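Dihydropteridine reductase (Caenorhabditis elegans, PDB 1OOE) probably catalyses the NADH- or NADPH-dependent reduction of quinonoid dihydrobiopterin to tetrahydrobiopterin, working as a homodimer of the short-chain dehydrogenase/reductase family. Local coordinates at residues L206-T209 and R215-S218; A18-F23 and Y28-I33. All blocks are in the same frame, centred on the assembly; numbering follows the deposited sequence.

Contact 1: residues L206-T209 and R215-S218; sequences LKWT and RPSS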
ATOM      1  N   LEU A 206       3.809  10.899  25.322  1.00 12.50           N
ATOM      2  CA  LEU A 206       4.309  12.069  26.048  1.00 11.91           C
ATOM      3  C   LEU A 206       5.800  11.895  26.348  1.00 10.91           C
ATOM      4  O   LEU A 206       6.582  12.841  26.213  1.00 11.37           O
ATOM      5  CB  LEU A 206       3.528  12.286  27.355  1.00 10.75           C
ATOM      6  CG  LEU A 206       3.975  13.473  28.224  1.00 11.08           C
ATOM      7  CD1 LEU A 206       3.870  14.766  27.427  1.00 12.98           C
ATOM      8  CD2 LEU A 206       3.116  13.551  29.476  1.00 12.26           C
ATOM      9  N   LYS A 207       6.197  10.685  26.735  1.00 11.25           N
ATOM     10  CA  LYS A 207       7.601  10.411  27.037  1.00 12.59           C
ATOM     11  C   LYS A 207       8.496  10.597  25.814  1.00 12.56           C
ATOM     12  O   LYS A 207       9.527  11.267  25.884  1.00 10.75           O
ATOM     13  CB  LYS A 207       7.784   8.985  27.567  1.00 11.77           C
ATOM     14  CG  LYS A 207       9.222   8.688  27.993  1.00 13.47           C
ATOM     15  CD  LYS A 207       9.421   7.263  28.492  1.00 14.29           C
ATOM     16  CE  LYS A 207       9.257   6.239  27.373  1.00 15.53           C
ATOM     17  NZ  LYS A 207       9.648   4.865  27.820  1.00 16.32           N
ATOM     18  N   TRP A 208       8.106   9.996  24.694  1.00 10.81           N
ATOM     19  CA  TRP A 208       8.895  10.108  23.476  1.00 11.78           C
ATOM     20  C   TRP A 208       8.920  11.543  22.948  1.00 12.91           C
ATOM     21  O   TRP A 208       9.887  11.958  22.303  1.00 13.54           O
ATOM     22  CB  TRP A 208       8.355   9.166  22.391  1.00 10.09           C
ATOM     23  CG  TRP A 208       8.370   7.702  22.762  1.00  9.77           C
ATOM     24  CD1 TRP A 208       9.277   7.064  23.556  1.00  9.77           C
ATOM     25  CD2 TRP A 208       7.464   6.691  22.296  1.00 10.58           C
ATOM     26  NE1 TRP A 208       8.994   5.714  23.613  1.00 10.24           N
ATOM     27  CE2 TRP A 208       7.886   5.461  22.847  1.00 10.51           C
ATOM     28  CE3 TRP A 208       6.338   6.705  21.462  1.00 12.78           C
ATOM     29  CZ2 TRP A 208       7.221   4.255  22.592  1.00 11.02           C
ATOM     30  CZ3 TRP A 208       5.675   5.505  21.207  1.00 12.72           C
ATOM     31  CH2 TRP A 208       6.121   4.299  21.771  1.00 11.26           C
ATOM     32  N   THR A 209       7.865  12.301  23.224  1.00 12.53           N
ATOM     33  CA  THR A 209       7.796  13.685  22.763  1.00 12.27           C
ATOM     34  C   THR A 209       8.739  14.590  23.551  1.00 13.39           C
ATOM     35  O   THR A 209       9.410  15.455  22.979  1.00 12.38           O
ATOM     36  CB  THR A 209       6.359  14.248  22.884  1.00 12.22           C
ATOM     37  OG1 THR A 209       5.473  13.489  22.051  1.00 11.37           O
ATOM     38  CG2 THR A 209       6.312  15.705  22.441  1.00 14.77           C
ATOM     39  N   ARG A 215      13.332   7.223  23.060  1.00 12.86           N
ATOM     40  CA  ARG A 215      12.752   6.710  21.825  1.00 11.98           C
ATOM     41  C   ARG A 215      13.428   5.504  21.194  1.00 13.13           C
ATOM     42  O   ARG A 215      14.652   5.358  21.248  1.00 14.96           O
ATOM     43  CB  ARG A 215      12.745   7.803  20.753  1.00 10.08           C
ATOM     44  CG  ARG A 215      11.973   9.054  21.079  1.00 10.87           C
ATOM     45  CD  ARG A 215      12.278  10.120  20.043  1.00  9.25           C
ATOM     46  NE  ARG A 215      11.526  11.344  20.287  1.00  9.41           N
ATOM     47  CZ  ARG A 215      11.675  12.470  19.595  1.00  9.56           C
ATOM     48  NH1 ARG A 215      12.555  12.537  18.604  1.00 10.35           N
ATOM     49  NH2 ARG A 215      10.940  13.531  19.896  1.00 11.29           N
ATOM     50  N   PRO A 216      12.625   4.607  20.598  1.00 13.53           N
ATOM     51  CA  PRO A 216      13.171   3.425  19.930  1.00 14.04           C
ATOM     52  C   PRO A 216      13.771   4.013  18.643  1.00 12.58           C
ATOM     53  O   PRO A 216      13.607   5.206  18.387  1.00 12.61           O
ATOM     54  CB  PRO A 216      11.930   2.586  19.633  1.00 14.99           C
ATOM     55  CG  PRO A 216      10.986   2.968  20.734  1.00 14.94           C
ATOM     56  CD  PRO A 216      11.176   4.460  20.826  1.00 14.16           C
ATOM     57  N   SER A 217      14.441   3.199  17.835  1.00 13.14           N
ATOM     58  CA  SER A 217      15.034   3.699  16.589  1.00 14.86           C
ATOM     59  C   SER A 217      13.963   4.260  15.651  1.00 12.21           C
ATOM     60  O   SER A 217      12.879   3.700  15.545  1.00 11.99           O
ATOM     61  CB  SER A 217      15.785   2.573  15.867  1.00 15.33           C
ATOM     62  OG  SER A 217      16.812   2.027  16.677  1.00 20.78           O
ATOM     63  N   SER A 218      14.267   5.366  14.974  1.00 10.54           N
ATOM     64  CA  SER A 218      13.312   5.960  14.040  1.00 10.01           C
ATOM     65  C   SER A 218      13.010   4.929  12.962  1.00  9.69           C
ATOM     66  O   SER A 218      13.922   4.281  12.444  1.00 11.22           O
ATOM     67  CB  SER A 218      13.891   7.220  13.394  1.00  7.76           C
ATOM     68  OG  SER A 218      12.950   7.821  12.516  1.00  9.31           O
TER

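Contact 2: residues A18-F23 and Y28-I33; sequences AILEFF and YTVLNI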
ATOM      1  N   ALA A  18      -8.386   9.954  23.840  1.00 12.36           N
ATOM      2  CA  ALA A  18      -7.609   9.706  25.050  1.00 13.33           C
ATOM      3  C   ALA A  18      -6.278  10.454  24.981  1.00 12.77           C
ATOM      4  O   ALA A  18      -5.836  11.055  25.963  1.00 11.59           O
ATOM      5  CB  ALA A  18      -7.355   8.211  25.216  1.00 14.23           C
ATOM      6  N   ILE A  19      -5.638  10.401  23.817  1.00 11.29           N
ATOM      7  CA  ILE A  19      -4.361  11.075  23.617  1.00  9.91           C
ATOM      8  C   ILE A  19      -4.543  12.587  23.734  1.00 10.61           C
ATOM      9  O   ILE A  19      -3.779  13.259  24.424  1.00 11.82           O
ATOM     10  CB  ILE A  19      -3.764  10.722  22.230  1.00  9.15           C
ATOM     11  CG1 ILE A  19      -3.392   9.238  22.203  1.00  8.56           C
ATOM     12  CG2 ILE A  19      -2.524  11.578  21.943  1.00  7.46           C
ATOM     13  CD1 ILE A  19      -3.083   8.704  20.821  1.00  9.84           C
ATOM     14  N   LEU A  20      -5.567  13.113  23.069  1.00 11.78           N
ATOM     15  CA  LEU A  20      -5.849  14.543  23.104  1.00 12.43           C
ATOM     16  C   LEU A  20      -6.076  15.022  24.536  1.00 13.65           C
ATOM     17  O   LEU A  20      -5.490  16.016  24.970  1.00 15.05           O
ATOM     18  CB  LEU A  20      -7.075  14.853  22.235  1.00 13.50           C
ATOM     19  CG  LEU A  20      -7.467  16.321  22.024  1.00 14.41           C
ATOM     20  CD1 LEU A  20      -8.299  16.452  20.747  1.00 14.59           C
ATOM     21  CD2 LEU A  20      -8.236  16.833  23.228  1.00 16.93           C
ATOM     22  N   GLU A  21      -6.918  14.308  25.277  1.00 14.21           N
ATOM     23  CA  GLU A  21      -7.199  14.677  26.662  1.00 15.15           C
ATOM     24  C   GLU A  21      -5.944  14.622  27.531  1.00 15.01           C
ATOM     25  O   GLU A  21      -5.717  15.500  28.366  1.00 15.50           O
ATOM     26  CB  GLU A  21      -8.263  13.749  27.256  1.00 17.06           C
ATOM     27  CG  GLU A  21      -9.666  13.940  26.703  1.00 20.89           C
ATOM     28  CD  GLU A  21     -10.185  15.352  26.894  1.00 23.14           C
ATOM     29  OE1 GLU A  21      -9.777  16.009  27.878  1.00 24.83           O
ATOM     30  OE2 GLU A  21     -11.011  15.800  26.070  1.00 24.46           O
ATOM     31  N   PHE A  22      -5.132  13.589  27.333  1.00 14.47           N
ATOM     32  CA  PHE A  22      -3.916  13.415  28.116  1.00 14.24           C
ATOM     33  C   PHE A  22      -2.905  14.544  27.917  1.00 14.85           C
ATOM     34  O   PHE A  22      -2.352  15.062  28.887  1.00 16.03           O
ATOM     35  CB  PHE A  22      -3.263  12.074  27.783  1.00 15.12           C
ATOM     36  CG  PHE A  22      -2.148  11.697  28.713  1.00 15.67           C
ATOM     37  CD1 PHE A  22      -2.414  11.348  30.033  1.00 16.70           C
ATOM     38  CD2 PHE A  22      -0.831  11.693  28.272  1.00 15.16           C
ATOM     39  CE1 PHE A  22      -1.381  11.000  30.902  1.00 17.89           C
ATOM     40  CE2 PHE A  22       0.212  11.347  29.134  1.00 17.79           C
ATOM     41  CZ  PHE A  22      -0.065  10.999  30.449  1.00 16.39           C
ATOM     42  N   PHE A  23      -2.654  14.926  26.668  1.00 14.00           N
ATOM     43  CA  PHE A  23      -1.700  16.003  26.417  1.00 14.60           C
ATOM     44  C   PHE A  23      -2.227  17.333  26.935  1.00 16.10           C
ATOM     45  O   PHE A  23      -1.462  18.161  27.435  1.00 15.25           O
ATOM     46  CB  PHE A  23      -1.366  16.106  24.923  1.00 13.41           C
ATOM     47  CG  PHE A  23      -0.258  15.184  24.493  1.00 12.52           C
ATOM     48  CD1 PHE A  23      -0.469  13.810  24.403  1.00 14.05           C
ATOM     49  CD2 PHE A  23       1.016  15.683  24.226  1.00 12.61           C
ATOM     50  CE1 PHE A  23       0.573  12.946  24.057  1.00 13.62           C
ATOM     51  CE2 PHE A  23       2.062  14.831  23.880  1.00 11.54           C
ATOM     52  CZ  PHE A  23       1.841  13.456  23.796  1.00 12.02           C
ATOM     53  N   TYR A  28      -0.313  20.915  27.147  1.00 16.58           N
ATOM     54  CA  TYR A  28      -0.122  21.152  25.719  1.00 16.57           C
ATOM     55  C   TYR A  28      -1.355  21.736  25.038  1.00 15.12           C
ATOM     56  O   TYR A  28      -2.482  21.546  25.492  1.00 16.01           O
ATOM     57  CB  TYR A  28       0.244  19.853  24.991  1.00 17.56           C
ATOM     58  CG  TYR A  28       1.650  19.355  25.231  1.00 18.53           C
ATOM     59  CD1 TYR A  28       1.986  18.696  26.412  1.00 20.04           C
ATOM     60  CD2 TYR A  28       2.647  19.545  24.272  1.00 18.58           C
ATOM     61  CE1 TYR A  28       3.280  18.237  26.634  1.00 19.78           C
ATOM     62  CE2 TYR A  28       3.944  19.091  24.484  1.00 20.45           C
ATOM     63  CZ  TYR A  28       4.254  18.439  25.667  1.00 20.19           C
ATOM     64  OH  TYR A  28       5.536  17.990  25.884  1.00 22.84           O
ATOM     65  N   THR A  29      -1.119  22.467  23.951  1.00 14.94           N
ATOM     66  CA  THR A  29      -2.194  23.024  23.141  1.00 13.22           C
ATOM     67  C   THR A  29      -2.414  21.889  22.152  1.00 12.17           C
ATOM     68  O   THR A  29      -1.445  21.358  21.609  1.00 12.85           O
ATOM     69  CB  THR A  29      -1.737  24.268  22.359  1.00 13.98           C
ATOM     70  OG1 THR A  29      -1.364  25.301  23.280  1.00 15.20           O
ATOM     71  CG2 THR A  29      -2.854  24.772  21.454  1.00 15.65           C
ATOM     72  N   VAL A  30      -3.663  21.505  21.917  1.00 11.25           N
ATOM     73  CA  VAL A  30      -3.929  20.397  21.008  1.00 11.69           C
ATOM     74  C   VAL A  30      -4.821  20.718  19.817  1.00 12.78           C
ATOM     75  O   VAL A  30      -5.908  21.279  19.958  1.00 12.41           O
ATOM     76  CB  VAL A  30      -4.547  19.199  21.770  1.00 11.77           C
ATOM     77  CG1 VAL A  30      -4.660  17.996  20.844  0.50 11.52           C
ATOM     78  CG2 VAL A  30      -3.703  18.869  22.990  0.50 12.64           C
ATOM     79  N   LEU A  31      -4.345  20.351  18.636  1.00 11.75           N
ATOM     80  CA  LEU A  31      -5.100  20.568  17.412  1.00 12.65           C
ATOM     81  C   LEU A  31      -5.659  19.224  16.967  1.00 11.96           C
ATOM     82  O   LEU A  31      -4.917  18.249  16.839  1.00 12.39           O
ATOM     83  CB  LEU A  31      -4.201  21.135  16.310  1.00 14.42           C
ATOM     84  CG  LEU A  31      -3.625  22.540  16.502  1.00 15.02           C
ATOM     85  CD1 LEU A  31      -2.519  22.519  17.547  1.00 16.04           C
ATOM     86  CD2 LEU A  31      -3.078  23.042  15.172  1.00 14.37           C
ATOM     87  N   ASN A  32      -6.970  19.174  16.746  1.00 11.70           N
ATOM     88  CA  ASN A  32      -7.623  17.949  16.299  1.00 10.92           C
ATOM     89  C   ASN A  32      -7.952  18.008  14.816  1.00 11.47           C
ATOM     90  O   ASN A  32      -8.425  19.028  14.313  1.00 11.05           O
ATOM     91  CB  ASN A  32      -8.924  17.715  17.076  1.00 11.58           C
ATOM     92  CG  ASN A  32      -9.800  16.645  16.435  1.00 12.48           C
ATOM     93  OD1 ASN A  32      -9.433  15.473  16.393  1.00 12.78           O
ATOM     94  ND2 ASN A  32     -10.957  17.052  15.923  1.00 14.07           N
ATOM     95  N   ILE A  33      -7.689  16.909  14.116  1.00 10.96           N
ATOM     96  CA  ILE A  33      -7.993  16.810  12.696  1.00 11.05           C
ATOM     97  C   ILE A  33      -8.890  15.583  12.564  1.00 11.32           C
ATOM     98  O   ILE A  33      -8.459  14.466  12.846  1.00 11.98           O
ATOM     99  CB  ILE A  33      -6.722  16.587  11.844  1.00  9.92           C
ATOM    100  CG1 ILE A  33      -5.777  17.785  11.975  1.00 10.43           C
ATOM    101  CG2 ILE A  33      -7.107  16.379  10.384  1.00 10.31           C
ATOM    102  CD1 ILE A  33      -4.472  17.631  11.198  1.00 11.96           C
TER

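Contact 1: residues L206-T209 and R215-S218
Arg215 reaches across to the backbone of Trp208 near the C-terminal end of helix 198-210 and grips its carbonyl oxygen with two N-H groups. The stronger bond runs from Arg215 NE to Trp208 O at 2.7 Å, with an N-H...O angle of 158°. That oxygen lies at the edge of the guanidinium, nearly in its plane, while NE stands 26° off the carbonyl plane. Arg215 NH2 adds a weak, bent bond to Trp208 O at 3.1 Å. The reach depends on a chain extended from CG to NE, with CG anti to the carbonyl carbon of Arg215 (chi1 -60°); on the way, Arg215 CG passes 3.9 Å from Trp208 CB. Carbonyls in the last turn of a helix lack the usual i+4 amide donors, so here a side chain from the loop leading to strand 221-227 serves as donor, closing the helix-loop-strand connection of this Rossmann-type fold. NH2 has a second partner in Gly122 O, which ties the guanidinium to the residue just ahead of strand 123-128. With a leucine in place of Arg215, Trp208 O would probably lose both side-chain donors and Gly122 O its link to this loop. Pro216 packs on the indole, its CD over one face, offset toward the rim, in a CH-pi contact 4.1 Å from the centroid of the Trp208 five-membered ring. The two side chains cross at about a right angle. Trp208 NE1, 3.8 Å from Pro216 CD, donates its hydrogen bond to a sulfonate oxygen of a bound MES molecule, probably from the crystallisation liquor.

Contact 2: residues A18-F23 and Y28-I33
Phe23 meets strand 28-34 along the near side of its side chain. Its CB touches Tyr28 CB and, in the one Val30 conformer given, Val30 CG2, each at 4.1 Å, and so bridges two residues that point toward the helix. With CG anti to the carbonyl carbon (chi1 -86°), the ring swings beside Tyr28, and Phe23 CD2 lies 3.8 Å from Tyr28 CD1, over one face of the tyrosine ring. The Phe23 and Tyr28 rings pair edge-to-face (T-shaped), the Phe23 edge toward the Tyr28 face, with centroids 5.2 Å apart and planes at 68°. At the far tip, Phe23 CZ leaves the strand and packs on Leu206 of helix 198-210. Tyr28 N also donates a nearly straight bond to Phe23 O at 3.0 Å, linking the two segments. One helical turn earlier, Leu20 CG lies against Val30 CG1 at 3.5 Å, a closeness left doubtful by the second Val30 conformer, and Leu20 CD1 reaches Asn32 CB. The axes of segments 18-23 and 28-33 approach to 8.4 Å, at 155° between their N-to-C directions, as expected of the helix-to-strand return in the first beta-alpha-beta unit of a Rossmann-type, NAD(P)-binding fold.

How the contacts relate
Contact 2 closes before contact 1 opens along the chain, yet the two meet in space, their centres about 17 Å apart. Residues 18-23 and 28-33 belong to the opening beta-alpha-beta unit, whereas 206-209 and 215-218 join helix 198-210 to the loop before strand 221-227. Helices 14-25 and 198-210 pack directly: Leu206 CD2 lies 3.7 Å from Phe22 CE2, and Leu206 N lies 3.6 Å from Phe23 CZ. Leu206 CD1 also meets strand 28-34, 3.6 Å from Tyr28 CE1. Strands 28-34 and 221-227 belong to one mixed sheet but are separated in it by strands 4-9, 73-78, 123-128 and 169-175. The helix-helix packing therefore connects early and late parts of the Rossmann-type domain.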